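Local coordinates for protein BugD (Bordetella pertussis Tohama I, PDB 2F5X) that binds aspartic acid in its pocket and probably serves as the periplasmic solute receptor of a tripartite tricarboxylate-type transporter, at residues 197-201 against 202-206; 252-255 against 256-260. All coordinates share one frame; numbering follows the deposited sequence.

How the contacts relate
Contacts 1 and 2 are two worked examples of one rule: a helix is held by carbonyls that accept from the amide four residues on, and its end is closed by bonds of other spans. In contact 2 (252-255 with 256-260) the rule is followed regularly in the middle of helix 249-263, whereas contact 1 (197-201 with 202-206) is the place where helix 193-201 comes to its end and the chain turns toward strand 206-210. Their centres lie about 36 Å apart and their nearest atoms about 20 Å, so the two do not touch. Neither contact lines the pocket; in contact 1 the side chain of Q198 is about 11 Å from the bound aspartic acid.

Contact 1: 197-201 against 202-206; sequences TQQIT and SGKVK
Q199, I200 and the residues just beyond them build a Schellman motif, which ends helix 193-201 and turns the chain toward strand 206-210. The backbone bonds come first. G203 adopts a positive phi of 77°, and its N donates to I200 O at 2.9 Å. K204 N binds Q199 O at 3.0 Å, while V205 N adds a weak, longer bond to that same oxygen. A water donates to both I200 O and V205 O, tying the last turn to the departing chain.

Among the polar side chains, S202 OG sits 3.0 Å from Q198 O and 3.2 Å from Q199 O. Its first torsion of 65° sets the hydroxyl between its own backbone N and carbonyl carbon, bringing it back to the carbonyls of the last turn.

Apolar contact fills the inner side. I200 CG1 meets V205 CG2 at 3.8 Å, and V205 uses both methyls against Q199 CB. Outside the turn, V205 and I200 both rest on I116 of strand 102-117, and L182 of helix 174-182 lies against Q199, K204 and V205; the turn is thus seated on the sheet and a neighbouring helix even though much of it faces solvent.

The last link joins the ends of two long side chains. Q199 is bent at its second torsion (-59°), which swings its amide back toward K204, and the lysine chain, itself bent further out, crosses it at a slant. CD and CE of K204 lie beside the amide oxygen, and K204 NZ donates to Q199 OE1 at 2.7 Å, tilted a little from the carbonyl plane.

Contact 2: 252-255 against 256-260; sequences VDKL and VKSLQ
Helix 249-263 supplies a regular alpha-helical turn here, with a serine hydroxyl added to the backbone pattern. V256 N binds V252 O at 2.8 Å, and K257 N, S258 N and L259 N repeat the same four-residue step to the carbonyls of D253, K254 and L255, with N-H...O angles between 153° and 164°.

What distinguishes the turn is K254 O, which accepts twice. S258 N reaches it at 3.0 Å and S258 OG at 2.9 Å, the amide and the hydroxyl arriving from opposite faces of the carbonyl plane. The first torsion of S258, -58°, turns OG away from its own carbonyl carbon and back along the helix, which is what brings it over this oxygen. The aliphatic part of K254 passes nearby, with its CE 4.1 Å from S258 OG. The ammonium of K254 reaches T45 O, near the end of helix 30-46, and S258 itself is packed against M42, T45 and L46 of that helix.

V256 and K257 lie against the backbone of the preceding turn. V256 brings CG2 to 3.3 Å from V252 O, and the same methyl faces V252 CG1 at 4.2 Å; both valines, with L255, touch I105 of strand 102-117. K257 lays CB, CG and CD alongside D253 O, the CG at 3.5 Å, before its chain bends outward at the third torsion.

Chemically, the buried hydroxyl of S258 has its proton taken up by its own helix, so a polar group can sit against helix 30-46 with its donor satisfied, while K254 carries its positive charge across to a carbonyl of that neighbouring helix and joins the two helices by a polar bond.

Contact 1: 197-201 against 202-206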
loop_
_atom_site.group_PDB
_atom_site.type_symbol
_atom_site.label_atom_id
_atom_site.label_comp_id
_atom_site.label_asym_id
_atom_site.label_seq_id
_atom_site.Cartn_x
_atom_site.Cartn_y
_atom_site.Cartn_z
ATOM N N THR A 197 -4.826 11.862 3.472
ATOM C CA THR A 197 -5.401 13.090 2.904
ATOM C C THR A 197 -6.271 13.826 3.915
ATOM O O THR A 197 -6.115 15.019 4.129
ATOM C CB THR A 197 -6.237 12.781 1.652
ATOM O OG1 THR A 197 -5.383 12.278 0.627
ATOM C CG2 THR A 197 -6.794 14.067 1.047
ATOM N N GLN A 198 -7.194 13.066 4.493
ATOM C CA GLN A 198 -8.134 13.474 5.521
ATOM C C GLN A 198 -7.437 14.253 6.660
ATOM O O GLN A 198 -7.851 15.367 7.047
ATOM C CB GLN A 198 -8.819 12.176 6.043
ATOM C CG GLN A 198 -9.439 11.211 4.923
ATOM C CD GLN A 198 -8.500 10.097 4.374
ATOM O OE1 GLN A 198 -7.350 10.353 4.057
ATOM N NE2 GLN A 198 -9.028 8.870 4.231
ATOM N N GLN A 199 -6.351 13.687 7.169
ATOM C CA GLN A 199 -5.629 14.283 8.281
ATOM C C GLN A 199 -4.751 15.454 7.854
ATOM O O GLN A 199 -4.546 16.384 8.627
ATOM C CB GLN A 199 -4.771 13.232 8.993
ATOM C CG GLN A 199 -5.485 11.908 9.270
ATOM C CD GLN A 199 -6.717 12.063 10.135
ATOM O OE1 GLN A 199 -6.840 13.028 10.892
ATOM N NE2 GLN A 199 -7.642 11.110 10.022
ATOM N N ILE A 200 -4.217 15.396 6.639
ATOM C CA ILE A 200 -3.385 16.486 6.139
ATOM C C ILE A 200 -4.227 17.738 5.880
ATOM O O ILE A 200 -3.894 18.814 6.377
ATOM C CB ILE A 200 -2.602 16.071 4.883
ATOM C CG1 ILE A 200 -1.550 15.008 5.239
ATOM C CG2 ILE A 200 -1.948 17.291 4.241
ATOM C CD1 ILE A 200 -0.945 14.309 4.022
ATOM N N THR A 201 -5.317 17.602 5.124
ATOM C CA THR A 201 -6.060 18.788 4.687
ATOM C C THR A 201 -6.750 19.509 5.838
ATOM O O THR A 201 -7.037 20.703 5.735
ATOM C CB THR A 201 -7.088 18.460 3.591
ATOM O OG1 THR A 201 -7.999 17.463 4.072
ATOM C CG2 THR A 201 -6.414 17.827 2.387
ATOM N N SER A 202 -7.016 18.787 6.921
ATOM C CA SER A 202 -7.625 19.384 8.113
ATOM C C SER A 202 -6.583 20.009 9.052
ATOM O O SER A 202 -6.933 20.669 10.051
ATOM C CB SER A 202 -8.422 18.322 8.865
ATOM O OG SER A 202 -7.540 17.327 9.351
ATOM N N GLY A 203 -5.303 19.809 8.734
ATOM C CA GLY A 203 -4.218 20.334 9.559
ATOM C C GLY A 203 -3.950 19.546 10.829
ATOM O O GLY A 203 -3.274 20.037 11.736
ATOM N N LYS A 204 -4.471 18.323 10.903
ATOM C CA LYS A 204 -4.339 17.502 12.105
ATOM C C LYS A 204 -2.955 16.877 12.240
ATOM O O LYS A 204 -2.511 16.589 13.348
ATOM C CB LYS A 204 -5.412 16.415 12.144
ATOM C CG LYS A 204 -6.786 16.914 12.581
ATOM C CD LYS A 204 -7.859 15.838 12.403
ATOM C CE LYS A 204 -7.802 14.788 13.510
ATOM N NZ LYS A 204 -8.381 13.452 13.104
ATOM N N VAL A 205 -2.278 16.657 11.119
ATOM C CA VAL A 205 -0.892 16.180 11.153
ATOM C C VAL A 205 0.002 17.159 10.400
ATOM O O VAL A 205 -0.485 17.917 9.566
ATOM C CB VAL A 205 -0.747 14.758 10.548
ATOM C CG1 VAL A 205 -1.562 13.748 11.352
ATOM C CG2 VAL A 205 -1.145 14.722 9.055
ATOM N N LYS A 206 1.300 17.137 10.694
ATOM C CA LYS A 206 2.282 17.900 9.921
ATOM C C LYS A 206 2.565 17.139 8.641
ATOM O O LYS A 206 2.655 15.905 8.655
ATOM C CB LYS A 206 3.583 18.098 10.712
ATOM C CG LYS A 206 3.435 18.972 11.966
ATOM C CD LYS A 206 3.334 20.435 11.606
ATOM C CE LYS A 206 4.654 21.139 11.828
ATOM N NZ LYS A 206 4.856 21.712 13.199
HETATM O O HOH W 1 -1.379 19.393 7.440
#

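Contact 2: 252-255 against 256-260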
loop_
_atom_site.group_PDB
_atom_site.type_symbol
_atom_site.label_atom_id
_atom_site.label_comp_id
_atom_site.label_asym_id
_atom_site.label_seq_id
_atom_site.Cartn_x
_atom_site.Cartn_y
_atom_site.Cartn_z
ATOM N N VAL A 252 -11.702 -16.906 -13.086
ATOM C CA VAL A 252 -10.770 -15.798 -13.310
ATOM C C VAL A 252 -11.333 -14.793 -14.338
ATOM O O VAL A 252 -11.293 -13.591 -14.116
ATOM C CB VAL A 252 -9.368 -16.311 -13.749
ATOM C CG1 VAL A 252 -8.432 -15.147 -14.119
ATOM C CG2 VAL A 252 -8.749 -17.162 -12.651
ATOM N N ASP A 253 -11.869 -15.296 -15.447
ATOM C CA ASP A 253 -12.449 -14.436 -16.485
ATOM C C ASP A 253 -13.553 -13.529 -15.923
ATOM O O ASP A 253 -13.620 -12.333 -16.244
ATOM C CB ASP A 253 -13.036 -15.278 -17.630
ATOM C CG ASP A 253 -11.976 -15.905 -18.527
ATOM O OD1 ASP A 253 -10.772 -15.588 -18.393
ATOM O OD2 ASP A 253 -12.282 -16.731 -19.421
ATOM N N LYS A 254 -14.419 -14.109 -15.095
ATOM C CA LYS A 254 -15.510 -13.362 -14.471
ATOM C C LYS A 254 -14.956 -12.289 -13.543
ATOM O O LYS A 254 -15.445 -11.146 -13.529
ATOM C CB LYS A 254 -16.437 -14.306 -13.693
ATOM C CG LYS A 254 -17.606 -13.615 -12.969
ATOM C CD LYS A 254 -18.591 -12.949 -13.927
ATOM C CE LYS A 254 -19.759 -12.352 -13.158
ATOM N NZ LYS A 254 -20.712 -11.616 -14.036
ATOM N N LEU A 255 -13.937 -12.656 -12.770
ATOM C CA LEU A 255 -13.288 -11.706 -11.873
ATOM C C LEU A 255 -12.615 -10.564 -12.638
ATOM O O LEU A 255 -12.697 -9.418 -12.213
ATOM C CB LEU A 255 -12.309 -12.413 -10.930
ATOM C CG LEU A 255 -12.957 -13.216 -9.787
ATOM C CD1 LEU A 255 -11.964 -14.214 -9.173
ATOM C CD2 LEU A 255 -13.543 -12.305 -8.694
ATOM N N VAL A 256 -11.962 -10.871 -13.761
ATOM C CA VAL A 256 -11.341 -9.828 -14.593
ATOM C C VAL A 256 -12.396 -8.839 -15.109
ATOM O O VAL A 256 -12.223 -7.619 -15.005
ATOM C CB VAL A 256 -10.520 -10.434 -15.768
ATOM C CG1 VAL A 256 -10.062 -9.359 -16.720
ATOM C CG2 VAL A 256 -9.310 -11.178 -15.227
ATOM N N LYS A 257 -13.500 -9.369 -15.628
ATOM C CA LYS A 257 -14.565 -8.521 -16.156
ATOM C C LYS A 257 -15.155 -7.623 -15.073
ATOM O O LYS A 257 -15.436 -6.445 -15.316
ATOM C CB LYS A 257 -15.669 -9.375 -16.775
ATOM C CG LYS A 257 -15.296 -9.901 -18.136
ATOM C CD LYS A 257 -16.229 -11.018 -18.555
ATOM C CE LYS A 257 -17.515 -10.468 -19.105
ATOM N NZ LYS A 257 -18.323 -11.569 -19.704
ATOM N N SER A 258 -15.324 -8.186 -13.879
ATOM C CA SER A 258 -15.898 -7.459 -12.751
ATOM C C SER A 258 -14.936 -6.391 -12.242
ATOM O O SER A 258 -15.354 -5.280 -11.937
ATOM C CB SER A 258 -16.275 -8.420 -11.623
ATOM O OG SER A 258 -17.196 -9.396 -12.082
ATOM N N LEU A 259 -13.651 -6.729 -12.167
ATOM C CA LEU A 259 -12.635 -5.752 -11.789
ATOM C C LEU A 259 -12.602 -4.592 -12.785
ATOM O O LEU A 259 -12.591 -3.426 -12.386
ATOM C CB LEU A 259 -11.246 -6.406 -11.660
ATOM C CG LEU A 259 -10.077 -5.445 -11.384
ATOM C CD1 LEU A 259 -10.235 -4.692 -10.051
ATOM C CD2 LEU A 259 -8.742 -6.170 -11.438
ATOM N N GLN A 260 -12.621 -4.907 -14.079
ATOM C CA GLN A 260 -12.578 -3.855 -15.094
ATOM C C GLN A 260 -13.775 -2.915 -14.962
ATOM O O GLN A 260 -13.633 -1.693 -15.057
ATOM C CB GLN A 260 -12.507 -4.464 -16.490
ATOM C CG GLN A 260 -11.116 -4.997 -16.782
ATOM C CD GLN A 260 -10.994 -5.658 -18.133
ATOM O OE1 GLN A 260 -11.888 -5.538 -18.986
ATOM N NE2 GLN A 260 -9.882 -6.349 -18.345
#